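Local structure of leucine-rich repeat protein (Bacteroides thetaiotaomicron, 4ECN) at residues N154-D159 with T222-Q226; F460-I465 with M504-F510. The protein is of unknown function but, as an extracellular leucine-rich repeat protein, probably binds other proteins. All coordinates share one frame; numbering follows the deposited sequence.

The two contacts belong to different modules of one long chain and do not touch. Interaction 1 joins two antiparallel strands in the second DUF4458 domain, near the N-terminal end of the molecule. Interaction 2 packs two loops against each other in the leucine-rich repeat region, where each loop follows a strand of the parallel part of the repeat sheet. The centres of interaction 1 and interaction 2 are about 41 Å apart, and the nearest atoms of interaction 1 and interaction 2 are about 28 Å apart. Along the sequence they follow in series: 154-226 is complete before 460-510 begins. Neither contact includes Gln314 or Val317, which mark the sodium site. One contact rests on backbone pairing, the other mainly on side-chain packing.

Interaction 1 (N154-D159 with T222-Q226); sequences NIRYVD and TTYSQ
Strands 157-159 and 222-226 run antiparallel, with segment axes 160° apart and 4.6 Å at closest approach. Tyr157 with Tyr224 and Asp159 with Thr222 are hydrogen-bonded pairs. Val158 with Thr223 is the non-hydrogen-bonded pair between them. Tyr224 O takes two donors, Arg156 N at 2.6 Å and Tyr157 N at 3.2 Å. Arg156 and Tyr157 together face Tyr224, which is a classic beta bulge at the start of the strand.

Tyr224 and Asp159 share a face of the sheet and sit diagonally, in successive hydrogen-bonded pairs. The Tyr224 hydroxyl donates to Asp159 OD2 at 2.5 Å, on the syn side and somewhat out of the carboxylate plane. The carboxylate sits at the ring edge, its plane turned 75° from the ring. With CG beside the backbone N (chi1 -58°), the Tyr224 ring lies along the strand toward Asp159. Gly175 N, on strand 170-179, holds Asp159 OD1, and the carboxylate is thus gripped at both oxygens. A phenylalanine in place of Tyr224 would probably leave Asp159 OD2 without this donor and the ring less firmly fixed.

The pairing is part of a mixed sheet in a DUF4458 domain, a family of the transthyretin clan. Strand 157-164 lies between 170-179 and 214-227. On the other face Thr223 CG2 meets Val158 CG2 at 3.7 Å and Ile155 CG2 at 3.8 Å. Ile259 of strand 251-259 also touches Ile155 and Thr223. Thr223 OG1 bonds to the Tyr150 hydroxyl.

Beyond the bulge, Gln226 bends at its second torsion and brings OE1 3.1 Å from Tyr157 CE2, with the amide nearly perpendicular to the ring. Arg231 NE bonds to that OE1, and Arg231 makes a cation-pi contact with Tyr157.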
loop_
_atom_site.group_PDB
_atom_site.type_symbol
_atom_site.label_atom_id
_atom_site.label_comp_id
_atom_site.label_asym_id
_atom_site.label_seq_id
_atom_site.Cartn_x
_atom_site.Cartn_y
_atom_site.Cartn_z
ATOM N N ASN A 154 -14.736 -47.427 -13.759
ATOM C CA ASN A 154 -13.955 -47.139 -12.539
ATOM C C ASN A 154 -13.967 -45.567 -12.225
ATOM O O ASN A 154 -13.183 -45.087 -11.393
ATOM C CB ASN A 154 -12.499 -47.763 -12.476
ATOM C CG ASN A 154 -11.296 -47.150 -13.194
ATOM O OD1 ASN A 154 -11.220 -45.939 -13.492
ATOM N ND2 ASN A 154 -10.265 -47.992 -13.377
ATOM N N ILE A 155 -14.963 -44.833 -12.785
ATOM C CA ILE A 155 -15.392 -43.499 -12.348
ATOM C C ILE A 155 -16.378 -43.820 -11.220
ATOM O O ILE A 155 -17.389 -44.471 -11.503
ATOM C CB ILE A 155 -15.989 -42.577 -13.472
ATOM C CG1 ILE A 155 -14.944 -42.051 -14.445
ATOM C CG2 ILE A 155 -16.787 -41.411 -12.875
ATOM C CD1 ILE A 155 -15.562 -41.349 -15.704
ATOM N N ARG A 156 -16.094 -43.467 -9.964
ATOM C CA ARG A 156 -17.008 -43.855 -8.882
ATOM C C ARG A 156 -17.938 -42.709 -8.442
ATOM O O ARG A 156 -19.087 -42.966 -8.063
ATOM C CB ARG A 156 -16.202 -44.357 -7.682
ATOM C CG ARG A 156 -15.335 -45.573 -8.011
ATOM C CD ARG A 156 -16.072 -46.891 -7.924
ATOM N NE ARG A 156 -15.229 -47.981 -8.412
ATOM C CZ ARG A 156 -15.343 -48.534 -9.616
ATOM N NH1 ARG A 156 -16.296 -48.134 -10.453
ATOM N NH2 ARG A 156 -14.524 -49.511 -9.984
ATOM N N TYR A 157 -17.430 -41.458 -8.474
ATOM C CA TYR A 157 -18.137 -40.237 -8.078
ATOM C C TYR A 157 -17.882 -39.098 -9.065
ATOM O O TYR A 157 -16.830 -39.057 -9.711
ATOM C CB TYR A 157 -17.719 -39.800 -6.663
ATOM C CG TYR A 157 -18.155 -40.781 -5.602
ATOM C CD1 TYR A 157 -19.435 -40.726 -5.056
ATOM C CD2 TYR A 157 -17.304 -41.795 -5.170
ATOM C CE1 TYR A 157 -19.863 -41.664 -4.116
ATOM C CE2 TYR A 157 -17.718 -42.737 -4.225
ATOM C CZ TYR A 157 -18.995 -42.662 -3.692
ATOM O OH TYR A 157 -19.389 -43.579 -2.742
ATOM N N VAL A 158 -18.850 -38.172 -9.176
ATOM C CA VAL A 158 -18.727 -37.023 -10.059
ATOM C C VAL A 158 -19.274 -35.748 -9.359
ATOM O O VAL A 158 -20.117 -35.827 -8.457
ATOM C CB VAL A 158 -19.427 -37.281 -11.420
ATOM C CG1 VAL A 158 -20.944 -37.155 -11.320
ATOM C CG2 VAL A 158 -18.879 -36.366 -12.506
ATOM N N ASP A 159 -18.743 -34.579 -9.778
ATOM C CA ASP A 159 -19.166 -33.231 -9.381
ATOM C C ASP A 159 -19.643 -32.539 -10.601
ATOM O O ASP A 159 -18.852 -32.417 -11.530
ATOM C CB ASP A 159 -18.030 -32.417 -8.702
ATOM C CG ASP A 159 -17.569 -32.865 -7.329
ATOM O OD1 ASP A 159 -18.400 -33.355 -6.555
ATOM O OD2 ASP A 159 -16.401 -32.636 -7.002
ATOM N N THR A 222 -15.885 -32.837 -12.256
ATOM C CA THR A 222 -14.732 -33.465 -11.630
ATOM C C THR A 222 -15.132 -34.915 -11.373
ATOM O O THR A 222 -16.136 -35.157 -10.691
ATOM C CB THR A 222 -14.264 -32.709 -10.383
ATOM O OG1 THR A 222 -13.978 -31.357 -10.731
ATOM C CG2 THR A 222 -13.026 -33.318 -9.784
ATOM N N THR A 223 -14.396 -35.872 -11.974
ATOM C CA THR A 223 -14.665 -37.302 -11.753
ATOM C C THR A 223 -13.687 -37.845 -10.687
ATOM O O THR A 223 -12.561 -37.352 -10.568
ATOM C CB THR A 223 -14.603 -38.121 -13.056
ATOM O OG1 THR A 223 -13.406 -37.806 -13.758
ATOM C CG2 THR A 223 -15.809 -37.891 -13.957
ATOM N N TYR A 224 -14.133 -38.856 -9.915
ATOM C CA TYR A 224 -13.348 -39.484 -8.852
ATOM C C TYR A 224 -13.320 -41.018 -8.928
ATOM O O TYR A 224 -14.312 -41.647 -9.295
ATOM C CB TYR A 224 -13.904 -39.101 -7.472
ATOM C CG TYR A 224 -13.944 -37.618 -7.209
ATOM C CD1 TYR A 224 -12.835 -36.949 -6.696
ATOM C CD2 TYR A 224 -15.096 -36.878 -7.458
ATOM C CE1 TYR A 224 -12.861 -35.574 -6.474
ATOM C CE2 TYR A 224 -15.137 -35.506 -7.233
ATOM C CZ TYR A 224 -14.019 -34.856 -6.739
ATOM O OH TYR A 224 -14.065 -33.499 -6.522
ATOM N N SER A 225 -12.186 -41.612 -8.516
ATOM C CA SER A 225 -11.995 -43.061 -8.402
ATOM C C SER A 225 -11.896 -43.421 -6.922
ATOM O O SER A 225 -11.213 -42.718 -6.185
ATOM C CB SER A 225 -10.759 -43.519 -9.173
ATOM O OG SER A 225 -9.559 -42.987 -8.634
ATOM N N GLN A 226 -12.609 -44.475 -6.478
ATOM C CA GLN A 226 -12.608 -44.912 -5.077
ATOM C C GLN A 226 -11.827 -46.213 -4.957
ATOM O O GLN A 226 -12.050 -47.143 -5.741
ATOM C CB GLN A 226 -14.051 -45.075 -4.535
ATOM C CG GLN A 226 -14.186 -45.211 -3.002
ATOM C CD GLN A 226 -14.330 -43.897 -2.245
ATOM O OE1 GLN A 226 -15.145 -43.023 -2.573
ATOM N NE2 GLN A 226 -13.628 -43.781 -1.133
#

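Interaction 2 (F460-I465 with M504-F510)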
loop_
_atom_site.group_PDB
_atom_site.type_symbol
_atom_site.label_atom_id
_atom_site.label_comp_id
_atom_site.label_asym_id
_atom_site.label_seq_id
_atom_site.Cartn_x
_atom_site.Cartn_y
_atom_site.Cartn_z
ATOM N N PHE A 460 3.434 -13.189 10.962
ATOM C CA PHE A 460 4.262 -14.406 10.971
ATOM C C PHE A 460 5.648 -14.181 11.599
ATOM O O PHE A 460 6.132 -13.049 11.682
ATOM C CB PHE A 460 4.449 -15.011 9.557
ATOM C CG PHE A 460 4.734 -14.071 8.405
ATOM C CD1 PHE A 460 5.800 -13.171 8.461
ATOM C CD2 PHE A 460 3.989 -14.140 7.229
ATOM C CE1 PHE A 460 6.062 -12.306 7.396
ATOM C CE2 PHE A 460 4.263 -13.283 6.160
ATOM C CZ PHE A 460 5.302 -12.376 6.248
ATOM N N THR A 461 6.268 -15.287 12.029
ATOM C CA THR A 461 7.615 -15.353 12.609
ATOM C C THR A 461 8.584 -15.698 11.445
ATOM O O THR A 461 8.122 -16.196 10.424
ATOM C CB THR A 461 7.648 -16.334 13.801
ATOM O OG1 THR A 461 7.200 -17.618 13.387
ATOM C CG2 THR A 461 6.775 -15.866 14.958
ATOM N N TYR A 462 9.895 -15.401 11.562
ATOM C CA TYR A 462 10.848 -15.533 10.442
ATOM C C TYR A 462 11.022 -16.989 9.930
ATOM O O TYR A 462 11.432 -17.193 8.780
ATOM C CB TYR A 462 12.226 -14.965 10.837
ATOM C CG TYR A 462 13.111 -15.890 11.648
ATOM C CD1 TYR A 462 13.054 -15.904 13.040
ATOM C CD2 TYR A 462 14.053 -16.703 11.026
ATOM C CE1 TYR A 462 13.887 -16.739 13.791
ATOM C CE2 TYR A 462 14.887 -17.542 11.763
ATOM C CZ TYR A 462 14.799 -17.561 13.145
ATOM O OH TYR A 462 15.632 -18.410 13.840
ATOM N N ASP A 463 10.729 -17.979 10.782
ATOM C CA ASP A 463 10.906 -19.402 10.492
ATOM C C ASP A 463 9.675 -20.001 9.770
ATOM O O ASP A 463 9.666 -21.190 9.420
ATOM C CB ASP A 463 11.196 -20.164 11.807
ATOM C CG ASP A 463 10.200 -19.940 12.942
ATOM O OD1 ASP A 463 10.069 -18.778 13.399
ATOM O OD2 ASP A 463 9.625 -20.942 13.436
ATOM N N ASN A 464 8.649 -19.174 9.540
ATOM C CA ASN A 464 7.422 -19.598 8.883
ATOM C C ASN A 464 7.267 -18.967 7.502
ATOM O O ASN A 464 6.227 -19.158 6.862
ATOM C CB ASN A 464 6.239 -19.253 9.762
ATOM C CG ASN A 464 6.068 -20.242 10.872
ATOM O OD1 ASN A 464 6.690 -21.304 10.884
ATOM N ND2 ASN A 464 5.185 -19.936 11.799
ATOM N N ILE A 465 8.323 -18.273 7.025
ATOM C CA ILE A 465 8.327 -17.630 5.717
ATOM C C ILE A 465 9.085 -18.525 4.736
ATOM O O ILE A 465 10.318 -18.449 4.656
ATOM C CB ILE A 465 8.907 -16.174 5.726
ATOM C CG1 ILE A 465 8.403 -15.332 6.914
ATOM C CG2 ILE A 465 8.642 -15.474 4.384
ATOM C CD1 ILE A 465 9.192 -14.076 7.150
HETATM N N MSE A 504 8.629 -10.693 13.587
HETATM C CA MSE A 504 9.803 -11.166 12.876
HETATM C C MSE A 504 11.036 -10.701 13.646
HETATM O O MSE A 504 11.282 -9.487 13.744
HETATM C CB MSE A 504 9.750 -10.639 11.447
HETATM C CG MSE A 504 10.291 -11.608 10.441
HETATM SE SE MSE A 504 10.120 -10.911 8.657
HETATM C CE MSE A 504 11.139 -9.211 8.829
ATOM N N THR A 505 11.769 -11.667 14.256
ATOM C CA THR A 505 12.906 -11.368 15.142
ATOM C C THR A 505 14.234 -11.264 14.392
ATOM O O THR A 505 15.194 -10.723 14.953
ATOM C CB THR A 505 13.026 -12.399 16.256
ATOM O OG1 THR A 505 13.134 -13.722 15.711
ATOM C CG2 THR A 505 11.878 -12.294 17.251
ATOM N N GLN A 506 14.280 -11.739 13.137
ATOM C CA GLN A 506 15.425 -11.619 12.225
ATOM C C GLN A 506 14.929 -11.729 10.775
ATOM O O GLN A 506 13.770 -12.089 10.545
ATOM C CB GLN A 506 16.537 -12.645 12.520
ATOM C CG GLN A 506 16.194 -14.092 12.287
ATOM C CD GLN A 506 17.074 -14.945 13.153
ATOM O OE1 GLN A 506 16.991 -14.935 14.399
ATOM N NE2 GLN A 506 17.947 -15.695 12.514
ATOM N N LEU A 507 15.790 -11.411 9.806
ATOM C CA LEU A 507 15.384 -11.530 8.417
ATOM C C LEU A 507 15.363 -13.006 8.053
ATOM O O LEU A 507 16.239 -13.754 8.513
ATOM C CB LEU A 507 16.295 -10.727 7.463
ATOM C CG LEU A 507 16.504 -9.242 7.735
ATOM C CD1 LEU A 507 17.530 -8.693 6.798
ATOM C CD2 LEU A 507 15.205 -8.452 7.615
ATOM N N PRO A 508 14.334 -13.450 7.285
ATOM C CA PRO A 508 14.248 -14.864 6.904
ATOM C C PRO A 508 15.383 -15.259 5.954
ATOM O O PRO A 508 15.861 -14.419 5.163
ATOM C CB PRO A 508 12.878 -14.957 6.228
ATOM C CG PRO A 508 12.619 -13.650 5.750
ATOM C CD PRO A 508 13.214 -12.686 6.706
ATOM N N ASP A 509 15.792 -16.556 6.024
ATOM C CA ASP A 509 16.908 -17.133 5.270
ATOM C C ASP A 509 16.754 -17.074 3.749
ATOM O O ASP A 509 17.780 -17.033 3.061
ATOM C CB ASP A 509 17.119 -18.602 5.654
ATOM C CG ASP A 509 18.303 -18.817 6.580
ATOM O OD1 ASP A 509 18.316 -18.207 7.685
ATOM O OD2 ASP A 509 19.219 -19.596 6.205
ATOM N N PHE A 510 15.505 -17.054 3.221
ATOM C CA PHE A 510 15.263 -17.098 1.780
ATOM C C PHE A 510 15.945 -15.902 1.054
ATOM O O PHE A 510 16.399 -16.084 -0.080
ATOM C CB PHE A 510 13.765 -17.160 1.468
ATOM C CG PHE A 510 13.018 -15.856 1.392
ATOM C CD1 PHE A 510 12.923 -15.159 0.195
ATOM C CD2 PHE A 510 12.354 -15.355 2.499
ATOM C CE1 PHE A 510 12.250 -13.942 0.128
ATOM C CE2 PHE A 510 11.665 -14.142 2.426
ATOM C CZ PHE A 510 11.619 -13.444 1.243
HETATM O O HOH W 1 10.439 -14.424 14.152
HETATM O O HOH W 2 13.299 -18.353 4.950
#
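Tyr462 projects from 460-465 toward 504-510, where Gln506 covers one face of its ring. Gln506 CG sits over the ring centre, 3.5 Å from the centroid of Tyr462 and 5° off the normal, a CH-pi contact. Beyond CG the Gln506 side chain is extended, and its amide lies flat over the hydroxyl end of the ring. The two planes are 1° apart, and Gln506 CD is 3.5 Å from Tyr462 CZ. Tyr462 CG stands between its backbone N and carbonyl carbon (chi1 81°), which sets the ring under this side chain. Thr505 OG1 approaches the ring obliquely near CD1.

Deeper in, Ile465 is a second bump. Its CD1 fits the hollow between two residues of the other loop, 3.6 Å from Met504 SE and 3.7 Å from Pro508 CG. Its other branch, CG2, reaches Phe510 CE2 at 3.8 Å. Met504 is modelled as selenomethionine, and its chain bends at chi3, close to the selenium. The selenium also lies near the plane of the Phe460 ring, at its edge, while Ile465 CG1 lies over one face of that ring. On the side nearer Tyr462, Met504 CG packs on Tyr462 CB at 3.9 Å.

The two loops follow neighbouring parallel strands, 452-456 and 495-499, of the leucine-rich repeat sheet. Met504, Pro508 and Phe510 also touch Leu498 of the second strand, consistent with the contact extending the apolar interior behind the sheet.

No direct hydrogen bond crosses between the loops. Water 1 accepts from Tyr462 N and Thr505 N. Water 2 donates to Ile465 O and accepts from Phe510 N. The chemistry therefore implies cohesion by apolar fit and by the Gln506 side chain stacked on the Tyr462 ring, with two waters joining backbones that do not bond directly.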